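Local coordinates for uncharacterized protein Rv2277c (Mycobacterium tuberculosis, PDB 5VUG), which is uncharacterized but probably hydrolyses phosphodiesters, through a TIM-barrel domain of the glycerophosphodiester phosphodiesterase family, at residues 109-113 and 141-147; 40-46 and 120-126. One frame throughout, in Å; residues are numbered along the deposited sequence.

Contact 1: 109-113 and 141-147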
loop_
_atom_site.group_PDB
_atom_site.type_symbol
_atom_site.label_atom_id
_atom_site.label_comp_id
_atom_site.label_asym_id
_atom_site.label_seq_id
_atom_site.Cartn_x
_atom_site.Cartn_y
_atom_site.Cartn_z
ATOM N N LEU A 109 23.907 28.621 -4.376
ATOM C CA LEU A 109 23.232 28.506 -3.086
ATOM C C LEU A 109 23.574 29.695 -2.201
ATOM O O LEU A 109 22.707 30.230 -1.497
ATOM C CB LEU A 109 23.616 27.193 -2.406
ATOM C CG LEU A 109 23.098 27.011 -0.970
ATOM C CD1 LEU A 109 21.574 26.980 -0.916
ATOM C CD2 LEU A 109 23.685 25.735 -0.384
ATOM N N GLU A 110 24.833 30.136 -2.245
ATOM C CA GLU A 110 25.265 31.269 -1.431
ATOM C C GLU A 110 24.497 32.538 -1.796
ATOM O O GLU A 110 24.051 33.282 -0.908
ATOM C CB GLU A 110 26.782 31.447 -1.580
ATOM C CG GLU A 110 27.397 32.500 -0.685
ATOM C CD GLU A 110 28.853 32.203 -0.314
ATOM O OE1 GLU A 110 29.440 33.017 0.422
ATOM O OE2 GLU A 110 29.408 31.160 -0.735
ATOM N N GLN A 111 24.311 32.793 -3.098
ATOM C CA GLN A 111 23.500 33.934 -3.521
ATOM C C GLN A 111 22.064 33.796 -3.039
ATOM O O GLN A 111 21.446 34.779 -2.616
ATOM C CB GLN A 111 23.498 34.056 -5.048
ATOM C CG GLN A 111 24.738 34.684 -5.658
ATOM C CD GLN A 111 24.772 34.570 -7.173
ATOM O OE1 GLN A 111 24.440 33.529 -7.743
ATOM N NE2 GLN A 111 25.177 35.648 -7.836
ATOM N N ALA A 112 21.503 32.589 -3.151
ATOM C CA ALA A 112 20.133 32.348 -2.709
ATOM C C ALA A 112 19.974 32.619 -1.220
ATOM O O ALA A 112 18.993 33.245 -0.797
ATOM C CB ALA A 112 19.755 30.902 -3.016
ATOM N N ILE A 113 20.924 32.144 -0.409
ATOM C CA ILE A 113 20.890 32.405 1.029
ATOM C C ILE A 113 20.869 33.905 1.292
ATOM O O ILE A 113 20.079 34.401 2.103
ATOM C CB ILE A 113 22.079 31.715 1.725
ATOM C CG1 ILE A 113 21.906 30.201 1.665
ATOM C CG2 ILE A 113 22.237 32.194 3.170
ATOM C CD1 ILE A 113 23.143 29.429 1.993
ATOM N N VAL A 141 29.209 25.630 2.544
ATOM C CA VAL A 141 28.511 26.903 2.352
ATOM C C VAL A 141 27.701 27.259 3.591
ATOM O O VAL A 141 27.732 28.398 4.066
ATOM C CB VAL A 141 27.614 26.869 1.100
ATOM C CG1 VAL A 141 26.711 28.114 1.073
ATOM C CG2 VAL A 141 28.447 26.802 -0.166
ATOM N N LEU A 142 26.942 26.299 4.118
ATOM C CA LEU A 142 26.108 26.599 5.280
ATOM C C LEU A 142 26.952 27.012 6.477
ATOM O O LEU A 142 26.552 27.896 7.245
ATOM C CB LEU A 142 25.231 25.402 5.625
ATOM C CG LEU A 142 24.149 25.122 4.583
ATOM C CD1 LEU A 142 23.384 23.866 4.958
ATOM C CD2 LEU A 142 23.198 26.319 4.425
ATOM N N THR A 143 28.125 26.382 6.649
ATOM C CA THR A 143 29.020 26.731 7.748
ATOM C C THR A 143 29.573 28.138 7.579
ATOM O O THR A 143 29.541 28.949 8.514
ATOM C CB THR A 143 30.187 25.735 7.809
ATOM O OG1 THR A 143 29.710 24.441 8.190
ATOM C CG2 THR A 143 31.230 26.199 8.818
ATOM N N ARG A 144 30.103 28.437 6.391
ATOM C CA ARG A 144 30.774 29.711 6.169
ATOM C C ARG A 144 29.797 30.879 6.173
ATOM O O ARG A 144 30.144 31.971 6.644
ATOM C CB ARG A 144 31.569 29.659 4.869
ATOM C CG ARG A 144 32.456 30.867 4.655
ATOM C CD ARG A 144 33.403 30.642 3.497
ATOM N NE ARG A 144 32.760 29.880 2.431
ATOM C CZ ARG A 144 31.875 30.393 1.584
ATOM N NH1 ARG A 144 31.530 31.671 1.686
ATOM N NH2 ARG A 144 31.334 29.627 0.644
ATOM N N THR A 145 28.574 30.673 5.671
ATOM C CA THR A 145 27.580 31.739 5.691
ATOM C C THR A 145 26.876 31.874 7.033
ATOM O O THR A 145 26.213 32.890 7.260
ATOM C CB THR A 145 26.513 31.524 4.614
ATOM O OG1 THR A 145 25.796 30.307 4.871
ATOM C CG2 THR A 145 27.136 31.479 3.232
ATOM N N GLY A 146 26.981 30.877 7.911
ATOM C CA GLY A 146 26.242 30.896 9.158
ATOM C C GLY A 146 24.775 30.565 9.015
ATOM O O GLY A 146 24.000 30.809 9.943
ATOM N N ALA A 147 24.370 30.001 7.882
ATOM C CA ALA A 147 22.971 29.685 7.643
ATOM C C ALA A 147 22.598 28.272 8.069
ATOM O O ALA A 147 21.442 27.879 7.900
ATOM C CB ALA A 147 22.613 29.903 6.168
#
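CD1 of I113 lodges among V141, L142 and T145. It lies 3.9 Å from V141 CG1 and equally 3.9 Å from L142 CD2, with T145 OG1 only slightly farther off. The second branch is used as well: I113 CG2 meets A147 CB at 3.8 Å. I113 and V141 lie alongside each other, pointing opposite ways, whereas the L142 side chain runs nearly perpendicular to that of I113. One turn earlier, L109 CD2 reaches V141 CG1 at 4.1 Å, so V141 CG1 is touched by both L109 and I113. Toward the more exposed side the chemistry becomes ionic. The two terminal nitrogens of R144 each take one carboxylate oxygen of E110, NH1 to OE1 at 2.8 Å and NH2 to OE2 at 2.8 Å. Each oxygen is met on its syn side and lies near the guanidinium plane, but the two flat groups are turned 31° from coplanar. An extended E110 chain and a bend in R144 (chi3 37°) bring these ends together, with T145 CG2 packed beside the carboxylate.

The helices run broadly the same way, their segment axes inclined at 43° and 10.6 Å apart at closest approach, as neighbouring outer helices of a TIM barrel do; L109, I113 and L142 also touch strand 121-125. Behind the contacts, T145 OG1 is turned back onto its own helix, donating to V141 O at 2.8 Å; that carbonyl also accepts from T145 N. G146, with positive phi, then ends the helix in a Schellman motif: G146 N bonds T143 O, and A147 N makes a weak bond to L142 O. This turn delivers the A147 methyl to I113, while A147 O receives S151 OG at the start of the next strand.

Contact 2: 40-46 and 120-126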
loop_
_atom_site.group_PDB
_atom_site.type_symbol
_atom_site.label_atom_id
_atom_site.label_comp_id
_atom_site.label_asym_id
_atom_site.label_seq_id
_atom_site.Cartn_x
_atom_site.Cartn_y
_atom_site.Cartn_z
ATOM N N ASP A 40 6.713 31.947 4.646
ATOM C CA ASP A 40 7.372 31.657 5.914
ATOM C C ASP A 40 8.564 30.723 5.765
ATOM O O ASP A 40 9.294 30.506 6.740
ATOM C CB ASP A 40 6.368 30.994 6.866
ATOM C CG ASP A 40 5.105 31.809 7.031
ATOM O OD1 ASP A 40 5.186 32.902 7.632
ATOM O OD2 ASP A 40 4.044 31.375 6.531
ATOM N N GLY A 41 8.760 30.139 4.597
ATOM C CA GLY A 41 9.889 29.257 4.380
ATOM C C GLY A 41 10.169 29.189 2.899
ATOM O O GLY A 41 9.302 29.503 2.075
HETATM N N MSE A 42 11.393 28.775 2.571
HETATM C CA MSE A 42 11.895 28.764 1.202
HETATM C C MSE A 42 12.462 27.376 0.891
HETATM O O MSE A 42 13.430 26.937 1.517
HETATM C CB MSE A 42 12.980 29.843 1.047
HETATM C CG MSE A 42 13.405 30.149 -0.384
HETATM SE SE MSE A 42 11.988 31.058 -1.394
HETATM C CE MSE A 42 11.804 32.683 -0.336
ATOM N N TRP A 43 11.860 26.680 -0.066
ATOM C CA TRP A 43 12.291 25.339 -0.456
ATOM C C TRP A 43 13.071 25.450 -1.766
ATOM O O TRP A 43 12.529 25.910 -2.773
ATOM C CB TRP A 43 11.061 24.441 -0.648
ATOM C CG TRP A 43 11.364 23.025 -1.083
ATOM C CD1 TRP A 43 11.826 22.606 -2.313
ATOM C CD2 TRP A 43 11.206 21.841 -0.294
ATOM N NE1 TRP A 43 11.967 21.236 -2.323
ATOM C CE2 TRP A 43 11.602 20.741 -1.097
ATOM C CE3 TRP A 43 10.775 21.600 1.017
ATOM C CZ2 TRP A 43 11.582 19.425 -0.629
ATOM C CZ3 TRP A 43 10.757 20.290 1.483
ATOM C CH2 TRP A 43 11.166 19.217 0.660
ATOM N N LEU A 44 14.328 25.014 -1.761
ATOM C CA LEU A 44 15.222 25.215 -2.895
ATOM C C LEU A 44 15.881 23.891 -3.255
ATOM O O LEU A 44 16.230 23.106 -2.363
ATOM C CB LEU A 44 16.310 26.232 -2.521
ATOM C CG LEU A 44 15.832 27.606 -2.031
ATOM C CD1 LEU A 44 16.990 28.429 -1.497
ATOM C CD2 LEU A 44 15.074 28.354 -3.147
ATOM N N THR A 45 16.079 23.637 -4.551
ATOM C CA THR A 45 16.693 22.386 -4.994
ATOM C C THR A 45 18.156 22.654 -5.320
ATOM O O THR A 45 18.457 23.578 -6.078
ATOM C CB THR A 45 16.010 21.819 -6.243
ATOM O OG1 THR A 45 14.605 22.091 -6.211
ATOM C CG2 THR A 45 16.247 20.319 -6.306
ATOM N N VAL A 46 19.061 21.842 -4.767
ATOM C CA VAL A 46 20.494 22.135 -4.791
ATOM C C VAL A 46 21.252 21.025 -5.520
ATOM O O VAL A 46 21.033 19.833 -5.262
ATOM C CB VAL A 46 21.055 22.346 -3.372
ATOM C CG1 VAL A 46 22.469 22.908 -3.449
ATOM C CG2 VAL A 46 20.130 23.270 -2.566
HETATM N N MSE A 120 14.322 33.545 7.836
HETATM C CA MSE A 120 13.625 32.559 7.022
HETATM C C MSE A 120 14.249 31.177 6.961
HETATM O O MSE A 120 15.432 31.005 6.638
HETATM C CB MSE A 120 13.319 33.052 5.622
HETATM C CG MSE A 120 12.306 32.134 4.918
HETATM SE SE MSE A 120 11.933 32.910 3.327
HETATM C CE MSE A 120 10.886 34.377 4.004
ATOM N N THR A 121 13.408 30.196 7.268
ATOM C CA THR A 121 13.833 28.809 7.233
ATOM C C THR A 121 13.988 28.381 5.783
ATOM O O THR A 121 13.113 28.646 4.947
ATOM C CB THR A 121 12.794 27.936 7.936
ATOM O OG1 THR A 121 12.572 28.436 9.265
ATOM C CG2 THR A 121 13.278 26.490 8.007
ATOM N N LEU A 122 15.112 27.738 5.487
ATOM C CA LEU A 122 15.407 27.207 4.161
ATOM C C LEU A 122 15.309 25.690 4.219
ATOM O O LEU A 122 15.886 25.057 5.111
ATOM C CB LEU A 122 16.828 27.590 3.748
ATOM C CG LEU A 122 17.187 29.072 3.889
ATOM C CD1 LEU A 122 18.615 29.317 3.451
ATOM C CD2 LEU A 122 16.206 29.931 3.088
ATOM N N PHE A 123 14.593 25.111 3.271
ATOM C CA PHE A 123 14.550 23.669 3.083
ATOM C C PHE A 123 15.318 23.378 1.806
ATOM O O PHE A 123 14.948 23.871 0.736
ATOM C CB PHE A 123 13.102 23.185 2.994
ATOM C CG PHE A 123 12.316 23.460 4.242
ATOM C CD1 PHE A 123 12.312 22.542 5.295
ATOM C CD2 PHE A 123 11.652 24.669 4.406
ATOM C CE1 PHE A 123 11.604 22.803 6.463
ATOM C CE2 PHE A 123 10.948 24.940 5.573
ATOM C CZ PHE A 123 10.927 24.008 6.607
ATOM N N LEU A 124 16.416 22.640 1.931
ATOM C CA LEU A 124 17.340 22.419 0.826
ATOM C C LEU A 124 17.189 20.973 0.386
ATOM O O LEU A 124 17.591 20.054 1.109
ATOM C CB LEU A 124 18.770 22.698 1.277
ATOM C CG LEU A 124 18.995 24.104 1.841
ATOM C CD1 LEU A 124 20.473 24.303 2.208
ATOM C CD2 LEU A 124 18.519 25.168 0.862
ATOM N N ASP A 125 16.617 20.777 -0.796
ATOM C CA ASP A 125 16.356 19.446 -1.333
ATOM C C ASP A 125 17.573 19.018 -2.150
ATOM O O ASP A 125 17.887 19.622 -3.180
ATOM C CB ASP A 125 15.095 19.462 -2.195
ATOM C CG ASP A 125 14.742 18.082 -2.752
ATOM O OD1 ASP A 125 15.217 17.059 -2.203
ATOM O OD2 ASP A 125 13.993 18.019 -3.751
ATOM N N LEU A 126 18.268 17.994 -1.675
ATOM C CA LEU A 126 19.497 17.535 -2.313
ATOM C C LEU A 126 19.270 16.247 -3.100
ATOM O O LEU A 126 18.671 15.304 -2.582
ATOM C CB LEU A 126 20.581 17.308 -1.257
ATOM C CG LEU A 126 21.480 18.474 -0.824
ATOM C CD1 LEU A 126 20.707 19.685 -0.342
ATOM C CD2 LEU A 126 22.471 18.004 0.233
HETATM O O HOH W 1 10.866 30.789 8.556
HETATM O O HOH W 2 13.022 20.226 -4.868
#
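M42, L44 and V46 carry the backbone pairing with 120-126, each using its N-H toward that strand. Five hydrogen bonds of 2.8 to 3.0 Å run in sequence: M42 N to T121 O, F123 N to M42 O, L44 N to F123 O, D125 N to L44 O, and V46 N to D125 O. CA-H···O contacts fill in between, for example W43 CA to F123 O. The segments incline by 19°, and this ladder is that of adjacent parallel strands in the TIM barrel.

Aromatic packing lies on the side of W43, F123 and D125, which faces the barrel interior, where H16, Y154 and F249 also meet the indole. With CG anti to the backbone N (chi1 179°), the indole of W43 leans across to 120-126: CE3 approaches F123 CB at 3.4 Å, NE1 lies against D125 CB, and F123 O sits over one ring face, offset toward the rim. Bound glycerol is about 3 Å from the W43 side chain, nearest atoms.

A water adds polar bridging at the indole edge. It accepts from W43 NE1 at 2.9 Å, donates to D125 OD2 at 2.7 Å and also bonds T45 OG1, tying three side chains of this face together. Separately, at the N-terminal end of strand 121-125, a calcium ion lies about 3 Å from the T121 side chain, nearest atoms.

Aliphatic contacts occupy the other face. The selenomethionines cross so that M42 CE lies 3.7 Å from M120 SE, M42 CB meets L122 CD2, and helix 28-36 covers M42 and L44 through I31.

In the fold
Both contacts are largely buried, but contact 2 lies near the middle of the chain, its centre about 6 Å from the chain centre, while the centre of contact 1 is about 17 Å out, in the helical layer. Strand 121-125 joins them, since helix 109-114 precedes it in sequence, helix 134-145 follows it, and both pack on its outward leucines: I113 CG1 lies 3.8 Å from L122 CD1, and L142 CD1 4.0 Å from L124 CD1. A112 CB also reaches L44 CD1 on the neighbouring strand. Main-chain hydrogen bonds hold 40-46 to 120-126, with aromatic and water-mediated links inside the barrel; buried aliphatic side chains hold 109-113 to 141-147, and its more exposed edge is ionic.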